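Local coordinates for protein maltose operon transcriptional repressor (Staphylococcus aureus subsp. aureus Mu50, PDB 3HCW) that probably represses transcription of the maltose operon, as a LacI/GalR-type regulator whose C-terminal, periplasmic-binding-protein-like part would sense a sugar effector, at residues C242-P247 with D276-I281; T7-L12 with G44-V49. One frame throughout, in Å; residues are numbered along the deposited sequence.

Contact 1 of 2, residues C242-P247 with D276-I281; sequences CIDIKP and DTELKI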
# COMPACT_ATOMS: atom_id res chain seq x y z
N CYS A 242 15.05 -7.79 3.11
CA CYS A 242 14.98 -6.35 3.32
C CYS A 242 15.23 -5.92 4.74
O CYS A 242 15.22 -6.71 5.69
CB CYS A 242 13.65 -5.76 2.81
SG CYS A 242 12.23 -6.77 3.10
N ILE A 243 15.54 -4.63 4.85
CA ILE A 243 15.76 -3.98 6.11
C ILE A 243 14.44 -3.39 6.57
O ILE A 243 13.86 -2.53 5.89
CB ILE A 243 16.81 -2.85 5.97
CG1 ILE A 243 18.16 -3.39 5.48
CG2 ILE A 243 16.97 -2.12 7.29
CD1 ILE A 243 18.90 -4.30 6.49
N ASP A 244 13.96 -3.85 7.73
CA ASP A 244 12.79 -3.28 8.38
C ASP A 244 13.18 -1.97 9.09
O ASP A 244 13.98 -1.97 10.00
CB ASP A 244 12.24 -4.31 9.37
CG ASP A 244 10.97 -3.84 10.06
OD1 ASP A 244 10.43 -2.77 9.72
OD2 ASP A 244 10.51 -4.58 10.96
N ILE A 245 12.62 -0.84 8.67
CA ILE A 245 13.06 0.45 9.21
C ILE A 245 12.08 1.05 10.22
O ILE A 245 12.15 2.24 10.55
CB ILE A 245 13.44 1.46 8.08
CG1 ILE A 245 12.21 1.87 7.27
CG2 ILE A 245 14.51 0.87 7.19
CD1 ILE A 245 12.47 2.98 6.28
N LYS A 246 11.18 0.19 10.70
CA LYS A 246 10.19 0.49 11.75
C LYS A 246 9.45 1.83 11.56
O LYS A 246 9.56 2.72 12.41
CB LYS A 246 10.86 0.44 13.13
CG LYS A 246 11.91 -0.66 13.31
CD LYS A 246 11.26 -2.02 13.58
CE LYS A 246 12.32 -3.12 13.55
NZ LYS A 246 11.71 -4.47 13.38
N PRO A 247 8.71 1.98 10.44
CA PRO A 247 8.07 3.28 10.16
C PRO A 247 6.95 3.67 11.15
O PRO A 247 6.75 4.87 11.42
CB PRO A 247 7.54 3.11 8.72
CG PRO A 247 7.41 1.62 8.52
CD PRO A 247 8.47 0.98 9.37
N ASP A 276 16.30 1.76 15.71
CA ASP A 276 17.07 0.61 15.23
C ASP A 276 16.33 -0.10 14.11
O ASP A 276 15.11 -0.21 14.14
CB ASP A 276 17.32 -0.40 16.36
CG ASP A 276 18.26 0.13 17.44
OD1 ASP A 276 19.14 0.98 17.16
OD2 ASP A 276 18.12 -0.35 18.59
N THR A 277 17.08 -0.62 13.15
CA THR A 277 16.50 -1.35 12.04
C THR A 277 16.78 -2.86 12.18
O THR A 277 17.53 -3.28 13.07
CB THR A 277 17.04 -0.84 10.70
OG1 THR A 277 18.43 -1.12 10.62
CG2 THR A 277 16.80 0.68 10.55
N GLU A 278 16.18 -3.66 11.32
CA GLU A 278 16.34 -5.10 11.39
C GLU A 278 16.30 -5.75 10.01
O GLU A 278 15.34 -5.59 9.26
CB GLU A 278 15.25 -5.70 12.30
CG GLU A 278 15.20 -7.21 12.33
CD GLU A 278 14.05 -7.76 13.16
OE1 GLU A 278 13.14 -6.99 13.55
OE2 GLU A 278 14.04 -8.99 13.43
N LEU A 279 17.37 -6.46 9.69
CA LEU A 279 17.42 -7.31 8.51
C LEU A 279 16.44 -8.48 8.65
O LEU A 279 16.42 -9.17 9.67
CB LEU A 279 18.85 -7.83 8.30
CG LEU A 279 19.09 -8.84 7.16
CD1 LEU A 279 18.90 -8.20 5.81
CD2 LEU A 279 20.47 -9.45 7.27
N LYS A 280 15.61 -8.65 7.62
CA LYS A 280 14.71 -9.81 7.47
C LYS A 280 15.17 -10.58 6.23
O LYS A 280 14.98 -10.10 5.10
CB LYS A 280 13.25 -9.36 7.28
CG LYS A 280 12.65 -8.47 8.37
CD LYS A 280 11.94 -9.29 9.44
CE LYS A 280 10.94 -8.46 10.24
NZ LYS A 280 11.59 -7.34 10.98
N ILE A 281 15.76 -11.75 6.44
CA ILE A 281 16.27 -12.58 5.34
C ILE A 281 15.16 -13.41 4.72
O ILE A 281 14.42 -14.10 5.43
CB ILE A 281 17.41 -13.51 5.81
CG1 ILE A 281 18.52 -12.67 6.47
CG2 ILE A 281 17.95 -14.36 4.65
CD1 ILE A 281 19.56 -13.48 7.26

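Contact 2 of 2, residues T7-L12 with G44-V49; sequences TYKIGL and GTQTTV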
# COMPACT_ATOMS: atom_id res chain seq x y z
N THR A 7 -4.87 25.38 18.43
CA THR A 7 -5.75 24.58 17.58
C THR A 7 -5.82 23.10 17.95
O THR A 7 -6.72 22.38 17.47
CB THR A 7 -5.37 24.69 16.08
OG1 THR A 7 -4.12 24.03 15.85
CG2 THR A 7 -5.25 26.15 15.67
N TYR A 8 -4.89 22.64 18.79
CA TYR A 8 -4.67 21.20 19.09
C TYR A 8 -4.57 20.35 17.83
O TYR A 8 -5.13 19.25 17.77
CB TYR A 8 -5.70 20.60 20.07
CG TYR A 8 -5.85 21.32 21.40
CD1 TYR A 8 -4.80 22.05 21.95
CD2 TYR A 8 -7.05 21.23 22.11
CE1 TYR A 8 -4.95 22.71 23.17
CE2 TYR A 8 -7.21 21.88 23.33
CZ TYR A 8 -6.15 22.61 23.86
OH TYR A 8 -6.31 23.26 25.07
N LYS A 9 -3.86 20.87 16.83
CA LYS A 9 -3.66 20.19 15.55
C LYS A 9 -2.20 20.23 15.11
O LYS A 9 -1.50 21.22 15.34
CB LYS A 9 -4.56 20.80 14.47
CG LYS A 9 -5.81 20.00 14.17
CD LYS A 9 -6.43 20.43 12.86
CE LYS A 9 -7.35 19.37 12.29
NZ LYS A 9 -7.62 19.61 10.84
N ILE A 10 -1.76 19.14 14.49
CA ILE A 10 -0.38 19.04 13.98
C ILE A 10 -0.40 18.91 12.46
O ILE A 10 -1.05 18.02 11.92
CB ILE A 10 0.39 17.81 14.57
CG1 ILE A 10 0.14 17.65 16.08
CG2 ILE A 10 1.89 17.89 14.21
CD1 ILE A 10 0.74 18.75 16.95
N GLY A 11 0.31 19.81 11.77
CA GLY A 11 0.46 19.71 10.32
C GLY A 11 1.58 18.75 9.94
O GLY A 11 2.70 18.86 10.43
N LEU A 12 1.26 17.79 9.08
CA LEU A 12 2.24 16.81 8.63
C LEU A 12 2.63 17.05 7.17
O LEU A 12 1.85 16.75 6.26
CB LEU A 12 1.68 15.39 8.82
CG LEU A 12 0.93 15.13 10.14
CD1 LEU A 12 0.31 13.76 10.14
CD2 LEU A 12 1.78 15.32 11.39
N GLY A 44 -5.24 16.55 16.90
CA GLY A 44 -5.62 16.13 15.56
C GLY A 44 -4.43 16.29 14.63
O GLY A 44 -3.42 16.88 15.02
N THR A 45 -4.54 15.75 13.42
CA THR A 45 -3.48 15.84 12.42
C THR A 45 -4.02 16.32 11.08
O THR A 45 -5.19 16.10 10.77
CB THR A 45 -2.73 14.50 12.20
OG1 THR A 45 -3.59 13.55 11.58
CG2 THR A 45 -2.19 13.92 13.51
N GLN A 46 -3.17 16.98 10.30
CA GLN A 46 -3.56 17.47 8.98
C GLN A 46 -2.42 17.30 7.97
O GLN A 46 -1.45 18.08 7.95
CB GLN A 46 -4.00 18.93 9.07
CG GLN A 46 -4.81 19.42 7.88
CD GLN A 46 -4.83 20.94 7.77
OE1 GLN A 46 -5.16 21.64 8.73
NE2 GLN A 46 -4.47 21.45 6.60
N THR A 47 -2.56 16.26 7.15
CA THR A 47 -1.60 15.87 6.13
C THR A 47 -1.69 16.77 4.90
O THR A 47 -2.78 16.91 4.32
CB THR A 47 -1.88 14.40 5.70
OG1 THR A 47 -1.96 13.56 6.85
CG2 THR A 47 -0.80 13.89 4.76
N THR A 48 -0.57 17.37 4.49
CA THR A 48 -0.51 18.16 3.24
C THR A 48 -0.85 17.28 2.04
O THR A 48 -0.54 16.08 2.03
CB THR A 48 0.86 18.87 3.00
OG1 THR A 48 1.89 17.91 2.77
CG2 THR A 48 1.25 19.78 4.16
N VAL A 49 -1.49 17.89 1.04
CA VAL A 49 -2.03 17.16 -0.11
C VAL A 49 -1.36 17.63 -1.43
O VAL A 49 -1.68 17.13 -2.52
CB VAL A 49 -3.60 17.27 -0.13
CG1 VAL A 49 -4.08 18.60 -0.74
CG2 VAL A 49 -4.24 16.06 -0.81

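Contact 1 of 2, residues C242-P247 with D276-I281
Ile243 and Leu279 face each other as a non-hydrogen-bonded antiparallel pair, and their side chains form the tightly packed part of this contact. Ile243 holds CG1 beside its backbone N (chi1 -60°), and with chi2 at -68° Ile243 CD1 comes obliquely to 4.0 Å from Leu279 CD1. The other branch, CG2, stands anti to the backbone N and meets CB of Thr277 at 3.6 Å. Leu122 of helix 115-129 packs on both Ile243 and Leu279, while Ala118 touches Thr277. Pairs of backbone bonds flank this centre: Cys242 and Lys280 bond in both directions, with Lys280 N lying nearly along the C=O axis of Cys242, and so do Asp244 and Glu278. The pairing of 272-280, parallel to 110-113 on its other edge, with 241-244 is the sheet's one antiparallel junction and joins two groups of parallel strands, consistent with the subdomain junction of a periplasmic-binding-protein-like fold. On the other face, looser and partly open to solvent, Asp244, Lys246, Glu278 and Lys280 build a ring of charges. Asp244 OD2 takes Lys280 NZ on its anti lone pair at 3.0 Å and Lys246 NZ from above the carboxylate plane at 2.7 Å. Glu278, extended beyond CG, offers the anti lone pair of OE1 to Lys246 NZ at 2.9 Å and receives a weaker bond from Lys280 NZ. Alternating signs around the ring probably offset the 3.7 Å approach of Lys246 NZ to Lys280 NZ. Asp244 OD1 accepts from Lys246 N, 3.2 Å away, closing an Asx turn just before helix 247-263.

Contact 2 of 2, residues T7-L12 with G44-V49
Leu12 sets CG beside its backbone N (chi1 -42°) and extends chi2 to 174°, so that CD1 reaches obliquely to CB of Thr45, 3.7 Å away. The same methyl lies 4.0 Å from OG1 of Thr47, which is turned anti to its own carbonyl carbon. Helix 25-39 covers this face through Leu31 and Ile34 on Leu12 and Cys38 on Ile10 and Thr45. Across the sheet, the long chains of Lys9 and Gln46 cross obliquely, but Lys9 NZ stays 3.8 Å from Gln46 OE1 and makes no hydrogen bond with it. Gly44, without a side chain, lies beside Lys9 CG, whose 4.0 Å approach is to the carbonyl carbon of Gly44. Five backbone bonds join the strands, from Gly44 N to Tyr8 O (2.8 Å) through to Thr48 N to Leu12 O (3.1 Å). Between them, Ile10 N and Leu12 N approach the carbonyls of Gly44 and Gln46 from above the carbonyl planes. Thr48 OG1 bonds to Leu14 N, tying the two strands together just past the last backbone bond. Two neighbouring parallel strands joined through helix 25-39 make a beta-alpha-beta crossover, consistent with the opening unit of the N-terminal subdomain of a LacI/GalR-type core.

Contacts 1 and 2 belong to one mixed sheet, with centres 28 Å apart and nearest atoms about 11 Å apart, so they do not touch. Contact 2 joins strand 44-47, outermost on its side within the chain, to strand 9-13; contact 1 lies further in, between 272-280 and 241-244, and its centre is about 12 Å from that of the chain, against 22 Å for contact 2. Helix 25-39, which covers contact 2, also reaches contact 1 through Phe26, packed on Ile245 and Pro247. A glycerol, probably from the crystallisation liquor, is bound by Thr277 N in contact 1; whether it marks an effector pocket is not established.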